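PDB 3C9H: ABC transporter, substrate binding protein from Agrobacterium tumefaciens, which probably captures a solute in the periplasm and delivers it to an ABC transporter for import, and binds a magnesium ion. Local coordinates for residues Y107-D112 against G265-A270; A153-F158 against G231-G236; T258-R263 against A321-V326. One frame throughout, in Å; residues are numbered along the deposited sequence.

Followed from the N terminus, the chain first passes 107-112, whose partner 265-270 arrives only after more than 150 further residues; contact 1 therefore closes a long loop. Nested inside that loop is contact 2, where the start of helix 155-164 meets 231-236, the end of strand 230-235 and the residue that starts the next helix. Contact 3 opens at 258-263, still within the loop of contact 1, and closes at 321-326 beyond it, so the two cross. Strand 258-268 serves both: its beginning pairs with 323-325 and its end with 108-109, the centres of contacts 1 and 3 being about 25 Å apart. Contacts 2 and 3 touch through Leu235 and Arg263.

Contact 1 of 3, residues Y107-D112 against G265-A270; sequences YAQRSD and GLVPEA
Backbone hydrogen bonds define this contact, in which the short, weakly bonded strand 108-109 is added antiparallel to the end of strand 258-268 in the alpha/beta fold of a solute-binding protein. Gln109 N donates to Val267 O at 2.9 Å, nearly along the C=O axis, and Glu269 N donates to Tyr107 O, also at 2.9 Å but from above the carbonyl plane. Between these bonds Ala108 and Pro268 form an antiparallel non-hydrogen-bonded pair, their CA atoms 4.1 Å apart and their side chains diverging.

A side chain adds the third direct bond. Gln109 carries CG in the crowded position between its backbone N and carbonyl carbon (chi1 58°), and the extended chain beyond crosses Val267 obliquely. This brings NE2 to Pro268 O at 2.9 Å, with the acceptor close to the amide plane.

Van der Waals contacts fill in around the polar ones. Gln109 CG lies 3.8 Å from Val267 CG1, and Val267 CG2 touches Ser111 OG. Ala108 CB touches Leu266 CD1 at 3.9 Å, and helix 96-104 packs against both residues; helix 274-285 covers the side of Val267 and Ser111.

Three waters extend the polar network. One donates to Tyr107 O and accepts from Ala270 N; another accepts from Gln109 NE2 and donates to Glu269 O. The third donates to Gln109 O at 2.7 Å and accepts from both Ser111 OG and Val267 N, bridging the strands where they splay apart.

The chemistry implies a strand pairing that is brief but supported by direct and water-mediated bonds: Tyr107 O is gripped by an amide and a water, Gln109 uses both main chain and side chain on consecutive carbonyls, and solvent takes over where direct pairing of the two backbones gives out.

Contact 2 of 3, residues A153-F158 against G231-G236; sequences ATRAEF and GYNILG
Tyr232 holds CG anti to its backbone N, which sends the ring from strand 230-235 toward the first turn of helix 155-164. Phe158 likewise has CG anti to its backbone N, while Arg155 places CG beside its backbone N and then runs extended to NE. Together they make a helix-on-sheet contact within the alpha/beta fold of a periplasmic solute-binding protein, with one aromatic ring reached by two residues about one helical turn apart.

Phe158 and Tyr232 form a T-shaped pair: the tyrosine turns its edge toward the phenylalanine face, with centroids 5.8 Å apart and planes at 73°. Phe158 CZ also packs on Tyr232 CB at 4.1 Å. Phe139 adds a second edge-to-face partner to Phe158, and helix 198-207 packs against Tyr232 through Ile198 and Met205, so the rings sit in an apolar layer between helices and sheet.

The far end of the tyrosine is polar. Its OH is held by Asp191 of helix 183-194 as well as by Arg155, whose guanidinium also makes a salt bridge with Asp256 and a cation-pi contact with Tyr257. Such surroundings would be expected to keep the arginine charged despite its burial.

At the start of the helix the chain is fixed locally. Thr154 is the N-cap, its OG1 accepting from Glu157 N at 3.1 Å, and Glu157 OE1 in turn receives Ala153 N at 2.9 Å. These bonds cap the first turn, from which Arg155 and Phe158 project.

The direct polar link is a single bond: Arg155 NE donates to Tyr232 OH at 2.9 Å, 160° at the hydrogen, with the oxygen near the guanidinium plane and the two flat groups 81° apart.

Contact 3 of 3, residues T258-R263 against A321-V326; sequences TVVMSR and AQLRPV
Two neighbouring strands running the same way, 258-261 and 323-325, here show how side-chain torsions settle around a parallel backbone pairing. The strand directions differ by 33°. Thr258 N donates to Gln322 O at 2.7 Å, Thr258 O receives Arg324 N at 2.7 Å, and Arg324 O accepts Val260 N at 3.1 Å, so the backbone bonds alternate across the pair.

On one face lie Thr258, Leu323, Val260 and Pro325. Thr258 sets OG1 beside its backbone N (chi1 -65°), from where it bonds to Pro254 O; CG2 is thereby anti to the N. The side chain of Gln322, extended from a CG anti to its own N, runs alongside Thr258 and points the same way. Leu323 turns CG beside its backbone N (chi1 -55°), bringing CD2 to Thr258 CB at 4.1 Å. Val260 has CG1 anti to its N; its CG2 packs on Leu323 CB at 4.2 Å and its CB meets Pro325 CB at 4.1 Å.

The other face carries Val259 and Arg324. Val259 leans with CG1 over Arg324 O, and helix 183-194 covers this side through Phe187 and Asp191. Arg324 lays CB near Thr258 O, then bends at chi2 and turns its guanidinium away from 258-263, back along its own segment toward Gln322.

Past the proline the pair loosens. Val326 CG2 approaches Val260 O at 3.4 Å, and a water accepts from Val326 N and donates to Ser262 OG, with a weak bond to Val260 O. Farther along 258-263, Arg263 touches Ser41 of the magnesium site and bonds a citrate, probably a crystallisation component.

Parallel pairing of this kind belongs to the central sheets of the periplasmic binding protein fold.

Contact 1 of 3, residues Y107-D112 against G265-A270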
loop_
_atom_site.group_PDB
_atom_site.type_symbol
_atom_site.label_atom_id
_atom_site.label_comp_id
_atom_site.label_asym_id
_atom_site.label_seq_id
_atom_site.Cartn_x
_atom_site.Cartn_y
_atom_site.Cartn_z
ATOM N N TYR A 107 5.812 -15.965 -12.414
ATOM C CA TYR A 107 6.773 -15.696 -11.351
ATOM C C TYR A 107 6.279 -16.064 -9.943
ATOM O O TYR A 107 7.052 -16.012 -8.985
ATOM C CB TYR A 107 7.248 -14.221 -11.406
ATOM C CG TYR A 107 8.086 -13.925 -12.630
ATOM C CD1 TYR A 107 9.471 -14.083 -12.613
ATOM C CD2 TYR A 107 7.490 -13.519 -13.818
ATOM C CE1 TYR A 107 10.242 -13.846 -13.753
ATOM C CE2 TYR A 107 8.254 -13.259 -14.970
ATOM C CZ TYR A 107 9.625 -13.434 -14.931
ATOM O OH TYR A 107 10.366 -13.181 -16.058
ATOM N N ALA A 108 5.008 -16.448 -9.825
ATOM C CA ALA A 108 4.450 -16.951 -8.587
ATOM C C ALA A 108 4.181 -18.455 -8.712
ATOM O O ALA A 108 4.272 -19.042 -9.806
ATOM C CB ALA A 108 3.175 -16.193 -8.232
ATOM N N GLN A 109 3.870 -19.082 -7.581
ATOM C CA GLN A 109 3.382 -20.453 -7.571
ATOM C C GLN A 109 2.138 -20.531 -6.675
ATOM O O GLN A 109 1.968 -19.728 -5.759
ATOM C CB GLN A 109 4.472 -21.436 -7.123
ATOM C CG GLN A 109 5.056 -21.181 -5.742
ATOM C CD GLN A 109 6.064 -22.245 -5.351
ATOM O OE1 GLN A 109 5.690 -23.373 -5.078
ATOM N NE2 GLN A 109 7.344 -21.892 -5.334
ATOM N N ARG A 110 1.276 -21.499 -6.978
ATOM C CA ARG A 110 0.008 -21.672 -6.308
ATOM C C ARG A 110 0.234 -22.053 -4.858
ATOM O O ARG A 110 1.158 -22.825 -4.522
ATOM C CB ARG A 110 -0.823 -22.749 -7.040
ATOM C CG ARG A 110 -2.223 -22.946 -6.543
ATOM C CD ARG A 110 -2.970 -24.029 -7.384
ATOM N NE ARG A 110 -4.400 -24.118 -7.061
ATOM C CZ ARG A 110 -5.376 -23.548 -7.764
ATOM N NH1 ARG A 110 -5.121 -22.814 -8.852
ATOM N NH2 ARG A 110 -6.628 -23.711 -7.373
ATOM N N SER A 111 -0.625 -21.522 -4.001
ATOM C CA SER A 111 -0.595 -21.822 -2.587
ATOM C C SER A 111 -1.967 -22.289 -2.145
ATOM O O SER A 111 -2.845 -21.468 -1.879
ATOM C CB SER A 111 -0.206 -20.581 -1.787
ATOM O OG SER A 111 1.109 -20.205 -2.057
ATOM N N ASP A 112 -2.139 -23.613 -2.065
ATOM C CA ASP A 112 -3.406 -24.221 -1.668
ATOM C C ASP A 112 -3.393 -24.403 -0.181
ATOM O O ASP A 112 -2.795 -25.366 0.328
ATOM C CB ASP A 112 -3.607 -25.579 -2.340
ATOM C CG ASP A 112 -3.834 -25.459 -3.819
ATOM O OD1 ASP A 112 -4.427 -24.452 -4.236
ATOM O OD2 ASP A 112 -3.429 -26.379 -4.560
ATOM N N GLY A 265 -0.170 -10.766 -1.167
ATOM C CA GLY A 265 0.848 -11.727 -0.857
ATOM C C GLY A 265 0.847 -12.889 -1.827
ATOM O O GLY A 265 -0.191 -13.361 -2.254
ATOM N N LEU A 266 2.046 -13.347 -2.152
ATOM C CA LEU A 266 2.259 -14.532 -3.018
ATOM C C LEU A 266 3.622 -15.152 -2.701
ATOM O O LEU A 266 4.471 -14.495 -2.126
ATOM C CB LEU A 266 2.162 -14.157 -4.497
ATOM C CG LEU A 266 3.177 -13.153 -5.071
ATOM C CD1 LEU A 266 4.505 -13.854 -5.388
ATOM C CD2 LEU A 266 2.619 -12.409 -6.346
ATOM N N VAL A 267 3.779 -16.431 -3.052
ATOM C CA VAL A 267 5.015 -17.171 -2.925
ATOM C C VAL A 267 5.606 -17.261 -4.315
ATOM O O VAL A 267 4.963 -17.805 -5.213
ATOM C CB VAL A 267 4.760 -18.608 -2.404
ATOM C CG1 VAL A 267 6.046 -19.446 -2.473
ATOM C CG2 VAL A 267 4.175 -18.557 -0.991
ATOM N N PRO A 268 6.795 -16.680 -4.511
ATOM C CA PRO A 268 7.482 -16.758 -5.780
ATOM C C PRO A 268 7.780 -18.213 -6.228
ATOM O O PRO A 268 8.077 -19.089 -5.418
ATOM C CB PRO A 268 8.784 -15.970 -5.525
ATOM C CG PRO A 268 8.414 -14.990 -4.410
ATOM C CD PRO A 268 7.542 -15.858 -3.535
ATOM N N GLU A 269 7.669 -18.446 -7.527
ATOM C CA GLU A 269 8.051 -19.700 -8.156
ATOM C C GLU A 269 9.477 -20.141 -7.786
ATOM O O GLU A 269 9.721 -21.340 -7.574
ATOM C CB GLU A 269 7.932 -19.543 -9.670
ATOM C CG GLU A 269 8.106 -20.821 -10.443
ATOM C CD GLU A 269 9.543 -21.108 -10.823
ATOM O OE1 GLU A 269 10.403 -20.197 -10.693
ATOM O OE2 GLU A 269 9.819 -22.249 -11.281
ATOM N N ALA A 270 10.400 -19.175 -7.688
ATOM C CA ALA A 270 11.829 -19.447 -7.425
ATOM C C ALA A 270 12.228 -19.311 -5.953
ATOM O O ALA A 270 13.414 -19.190 -5.617
ATOM C CB ALA A 270 12.678 -18.543 -8.258
HETATM O O HOH W 1 9.849 -16.421 -8.911
HETATM O O HOH W 2 1.341 -17.972 -3.850
HETATM O O HOH W 3 10.227 -22.704 -5.127
#

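Contact 2 of 3, residues A153-F158 against G231-G236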
loop_
_atom_site.group_PDB
_atom_site.type_symbol
_atom_site.label_atom_id
_atom_site.label_comp_id
_atom_site.label_asym_id
_atom_site.label_seq_id
_atom_site.Cartn_x
_atom_site.Cartn_y
_atom_site.Cartn_z
ATOM N N ALA A 153 -11.967 18.344 2.011
ATOM C CA ALA A 153 -12.500 16.991 2.187
ATOM C C ALA A 153 -12.867 16.308 0.860
ATOM O O ALA A 153 -13.294 15.158 0.850
ATOM C CB ALA A 153 -13.723 17.032 3.096
ATOM N N THR A 154 -12.706 17.023 -0.244
ATOM C CA THR A 154 -12.933 16.509 -1.572
ATOM C C THR A 154 -11.839 17.066 -2.463
ATOM O O THR A 154 -11.117 17.995 -2.080
ATOM C CB THR A 154 -14.306 16.949 -2.156
ATOM O OG1 THR A 154 -14.276 18.346 -2.458
ATOM C CG2 THR A 154 -15.456 16.630 -1.215
ATOM N N ARG A 155 -11.742 16.528 -3.666
ATOM C CA ARG A 155 -10.767 16.990 -4.632
ATOM C C ARG A 155 -11.069 18.402 -5.153
ATOM O O ARG A 155 -10.161 19.180 -5.358
ATOM C CB ARG A 155 -10.639 15.963 -5.764
ATOM C CG ARG A 155 -9.746 14.800 -5.310
ATOM C CD ARG A 155 -10.021 13.528 -6.015
ATOM N NE ARG A 155 -9.291 12.419 -5.401
ATOM C CZ ARG A 155 -9.754 11.668 -4.406
ATOM N NH1 ARG A 155 -9.010 10.690 -3.935
ATOM N NH2 ARG A 155 -10.962 11.866 -3.898
ATOM N N ALA A 156 -12.345 18.711 -5.359
ATOM C CA ALA A 156 -12.765 20.083 -5.660
ATOM C C ALA A 156 -12.301 21.055 -4.584
ATOM O O ALA A 156 -11.726 22.097 -4.908
ATOM C CB ALA A 156 -14.269 20.168 -5.819
ATOM N N GLU A 157 -12.540 20.717 -3.317
ATOM C CA GLU A 157 -12.120 21.564 -2.188
ATOM C C GLU A 157 -10.608 21.694 -2.073
ATOM O O GLU A 157 -10.093 22.728 -1.640
ATOM C CB GLU A 157 -12.673 21.038 -0.852
ATOM C CG GLU A 157 -14.155 21.236 -0.694
ATOM C CD GLU A 157 -14.708 20.726 0.635
ATOM O OE1 GLU A 157 -13.936 20.367 1.526
ATOM O OE2 GLU A 157 -15.941 20.703 0.792
ATOM N N PHE A 158 -9.899 20.626 -2.424
ATOM C CA PHE A 158 -8.452 20.634 -2.364
ATOM C C PHE A 158 -7.931 21.689 -3.336
ATOM O O PHE A 158 -7.103 22.523 -2.971
ATOM C CB PHE A 158 -7.913 19.249 -2.751
ATOM C CG PHE A 158 -6.511 18.958 -2.275
ATOM C CD1 PHE A 158 -6.294 18.074 -1.207
ATOM C CD2 PHE A 158 -5.417 19.502 -2.915
ATOM C CE1 PHE A 158 -4.983 17.759 -0.768
ATOM C CE2 PHE A 158 -4.093 19.209 -2.502
ATOM C CZ PHE A 158 -3.871 18.344 -1.419
ATOM N N GLY A 231 -0.946 16.547 2.471
ATOM C CA GLY A 231 -0.537 15.443 1.603
ATOM C C GLY A 231 -1.733 14.779 0.933
ATOM O O GLY A 231 -2.830 14.694 1.512
ATOM N N TYR A 232 -1.513 14.291 -0.285
ATOM C CA TYR A 232 -2.560 13.728 -1.117
ATOM C C TYR A 232 -2.241 12.259 -1.455
ATOM O O TYR A 232 -1.115 11.951 -1.829
ATOM C CB TYR A 232 -2.709 14.548 -2.414
ATOM C CG TYR A 232 -3.692 13.958 -3.377
ATOM C CD1 TYR A 232 -5.052 14.126 -3.183
ATOM C CD2 TYR A 232 -3.274 13.220 -4.482
ATOM C CE1 TYR A 232 -5.978 13.554 -4.043
ATOM C CE2 TYR A 232 -4.200 12.644 -5.363
ATOM C CZ TYR A 232 -5.541 12.813 -5.134
ATOM O OH TYR A 232 -6.474 12.268 -5.992
ATOM N N ASN A 233 -3.243 11.389 -1.351
ATOM C CA ASN A 233 -3.105 9.943 -1.638
ATOM C C ASN A 233 -2.127 9.209 -0.740
ATOM O O ASN A 233 -1.378 8.333 -1.186
ATOM C CB ASN A 233 -2.724 9.710 -3.101
ATOM C CG ASN A 233 -3.924 9.585 -4.020
ATOM O OD1 ASN A 233 -3.774 9.272 -5.221
ATOM N ND2 ASN A 233 -5.107 9.806 -3.481
ATOM N N ILE A 234 -2.179 9.524 0.545
ATOM C CA ILE A 234 -1.286 8.953 1.526
ATOM C C ILE A 234 -1.962 7.702 2.083
ATOM O O ILE A 234 -3.183 7.655 2.175
ATOM C CB ILE A 234 -0.970 9.993 2.661
ATOM C CG1 ILE A 234 -0.440 11.285 2.018
ATOM C CG2 ILE A 234 0.033 9.420 3.692
ATOM C CD1 ILE A 234 0.746 11.076 1.067
ATOM N N LEU A 235 -1.161 6.698 2.456
ATOM C CA LEU A 235 -1.691 5.502 3.076
ATOM C C LEU A 235 -2.341 5.819 4.430
ATOM O O LEU A 235 -1.687 6.296 5.349
ATOM C CB LEU A 235 -0.612 4.417 3.188
ATOM C CG LEU A 235 -0.110 3.776 1.874
ATOM C CD1 LEU A 235 0.967 2.732 2.184
ATOM C CD2 LEU A 235 -1.269 3.161 1.037
ATOM N N GLY A 236 -3.631 5.527 4.547
ATOM C CA GLY A 236 -4.397 5.857 5.751
ATOM C C GLY A 236 -3.922 5.098 6.971
ATOM O O GLY A 236 -3.963 5.607 8.068
#

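Contact 3 of 3, residues T258-R263 against A321-V326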
loop_
_atom_site.group_PDB
_atom_site.type_symbol
_atom_site.label_atom_id
_atom_site.label_comp_id
_atom_site.label_asym_id
_atom_site.label_seq_id
_atom_site.Cartn_x
_atom_site.Cartn_y
_atom_site.Cartn_z
ATOM N N THR A 258 -13.074 7.505 -2.132
ATOM C CA THR A 258 -11.850 7.074 -1.470
ATOM C C THR A 258 -11.373 5.786 -2.138
ATOM O O THR A 258 -12.057 4.765 -2.084
ATOM C CB THR A 258 -12.015 6.846 0.080
ATOM O OG1 THR A 258 -12.320 8.078 0.751
ATOM C CG2 THR A 258 -10.714 6.316 0.690
ATOM N N VAL A 259 -10.220 5.851 -2.793
ATOM C CA VAL A 259 -9.613 4.668 -3.364
ATOM C C VAL A 259 -9.083 3.767 -2.244
ATOM O O VAL A 259 -8.522 4.254 -1.249
ATOM C CB VAL A 259 -8.503 5.016 -4.355
ATOM C CG1 VAL A 259 -7.788 3.711 -4.795
ATOM C CG2 VAL A 259 -9.095 5.776 -5.583
ATOM N N VAL A 260 -9.288 2.453 -2.399
ATOM C CA VAL A 260 -8.840 1.469 -1.410
ATOM C C VAL A 260 -7.960 0.418 -2.093
ATOM O O VAL A 260 -8.312 -0.160 -3.157
ATOM C CB VAL A 260 -10.006 0.792 -0.686
ATOM C CG1 VAL A 260 -9.499 -0.253 0.342
ATOM C CG2 VAL A 260 -10.848 1.826 -0.007
ATOM N N MET A 261 -6.816 0.161 -1.484
ATOM C CA MET A 261 -5.948 -0.894 -1.993
ATOM C C MET A 261 -5.900 -2.007 -0.990
ATOM O O MET A 261 -6.323 -1.853 0.156
ATOM C CB MET A 261 -4.528 -0.385 -2.294
ATOM C CG MET A 261 -3.644 -0.083 -1.082
ATOM S SD MET A 261 -2.816 -1.442 -0.162
ATOM C CE MET A 261 -2.371 -2.427 -1.548
ATOM N N SER A 262 -5.344 -3.123 -1.430
ATOM C CA SER A 262 -5.192 -4.283 -0.572
ATOM C C SER A 262 -3.800 -4.816 -0.815
ATOM O O SER A 262 -3.444 -5.036 -1.965
ATOM C CB SER A 262 -6.203 -5.353 -0.968
ATOM O OG SER A 262 -7.547 -4.946 -0.755
ATOM N N ARG A 263 -3.006 -5.033 0.239
ATOM C CA ARG A 263 -1.680 -5.626 0.070
ATOM C C ARG A 263 -1.844 -7.070 -0.429
ATOM O O ARG A 263 -2.670 -7.840 0.087
ATOM C CB ARG A 263 -0.907 -5.616 1.394
ATOM C CG ARG A 263 -0.524 -4.231 1.827
ATOM C CD ARG A 263 0.151 -4.190 3.169
ATOM N NE ARG A 263 0.076 -2.812 3.608
ATOM C CZ ARG A 263 0.968 -1.875 3.334
ATOM N NH1 ARG A 263 2.125 -2.155 2.742
ATOM N NH2 ARG A 263 0.704 -0.638 3.715
ATOM N N ALA A 321 -20.576 3.392 -1.102
ATOM C CA ALA A 321 -20.059 3.744 -2.432
ATOM C C ALA A 321 -18.998 4.854 -2.436
ATOM O O ALA A 321 -18.451 5.144 -3.488
ATOM C CB ALA A 321 -21.217 4.122 -3.384
ATOM N N GLN A 322 -18.721 5.480 -1.294
ATOM C CA GLN A 322 -17.561 6.381 -1.180
ATOM C C GLN A 322 -16.273 5.602 -1.500
ATOM O O GLN A 322 -15.375 6.127 -2.165
ATOM C CB GLN A 322 -17.482 6.957 0.234
ATOM C CG GLN A 322 -16.307 7.919 0.530
ATOM C CD GLN A 322 -16.153 8.198 2.044
ATOM O OE1 GLN A 322 -15.183 8.830 2.494
ATOM N NE2 GLN A 322 -17.119 7.718 2.831
ATOM N N LEU A 323 -16.209 4.345 -1.042
ATOM C CA LEU A 323 -15.014 3.494 -1.206
ATOM C C LEU A 323 -14.910 2.914 -2.606
ATOM O O LEU A 323 -15.904 2.435 -3.167
ATOM C CB LEU A 323 -15.021 2.333 -0.210
ATOM C CG LEU A 323 -15.143 2.678 1.271
ATOM C CD1 LEU A 323 -14.888 1.456 2.133
ATOM C CD2 LEU A 323 -14.222 3.821 1.667
ATOM N N ARG A 324 -13.696 2.945 -3.159
ATOM C CA ARG A 324 -13.418 2.425 -4.486
ATOM C C ARG A 324 -12.270 1.396 -4.403
ATOM O O ARG A 324 -11.128 1.711 -4.746
ATOM C CB ARG A 324 -13.072 3.568 -5.453
ATOM C CG ARG A 324 -14.113 4.696 -5.525
ATOM C CD ARG A 324 -15.498 4.146 -5.913
ATOM N NE ARG A 324 -16.320 5.146 -6.595
ATOM C CZ ARG A 324 -16.922 6.175 -6.003
ATOM N NH1 ARG A 324 -16.815 6.353 -4.699
ATOM N NH2 ARG A 324 -17.638 7.037 -6.711
ATOM N N PRO A 325 -12.578 0.165 -3.932
ATOM C CA PRO A 325 -11.549 -0.886 -3.854
ATOM C C PRO A 325 -11.230 -1.489 -5.202
ATOM O O PRO A 325 -11.965 -1.275 -6.164
ATOM C CB PRO A 325 -12.160 -1.944 -2.933
ATOM C CG PRO A 325 -13.653 -1.708 -2.988
ATOM C CD PRO A 325 -13.892 -0.297 -3.443
ATOM N N VAL A 326 -10.135 -2.254 -5.240
ATOM C CA VAL A 326 -9.623 -2.879 -6.461
ATOM C C VAL A 326 -9.717 -4.422 -6.301
ATOM O O VAL A 326 -9.168 -4.987 -5.347
ATOM C CB VAL A 326 -8.143 -2.457 -6.710
ATOM C CG1 VAL A 326 -7.698 -2.850 -8.094
ATOM C CG2 VAL A 326 -7.947 -0.926 -6.478
HETATM O O HOH W 4 -8.854 -3.483 -2.907
#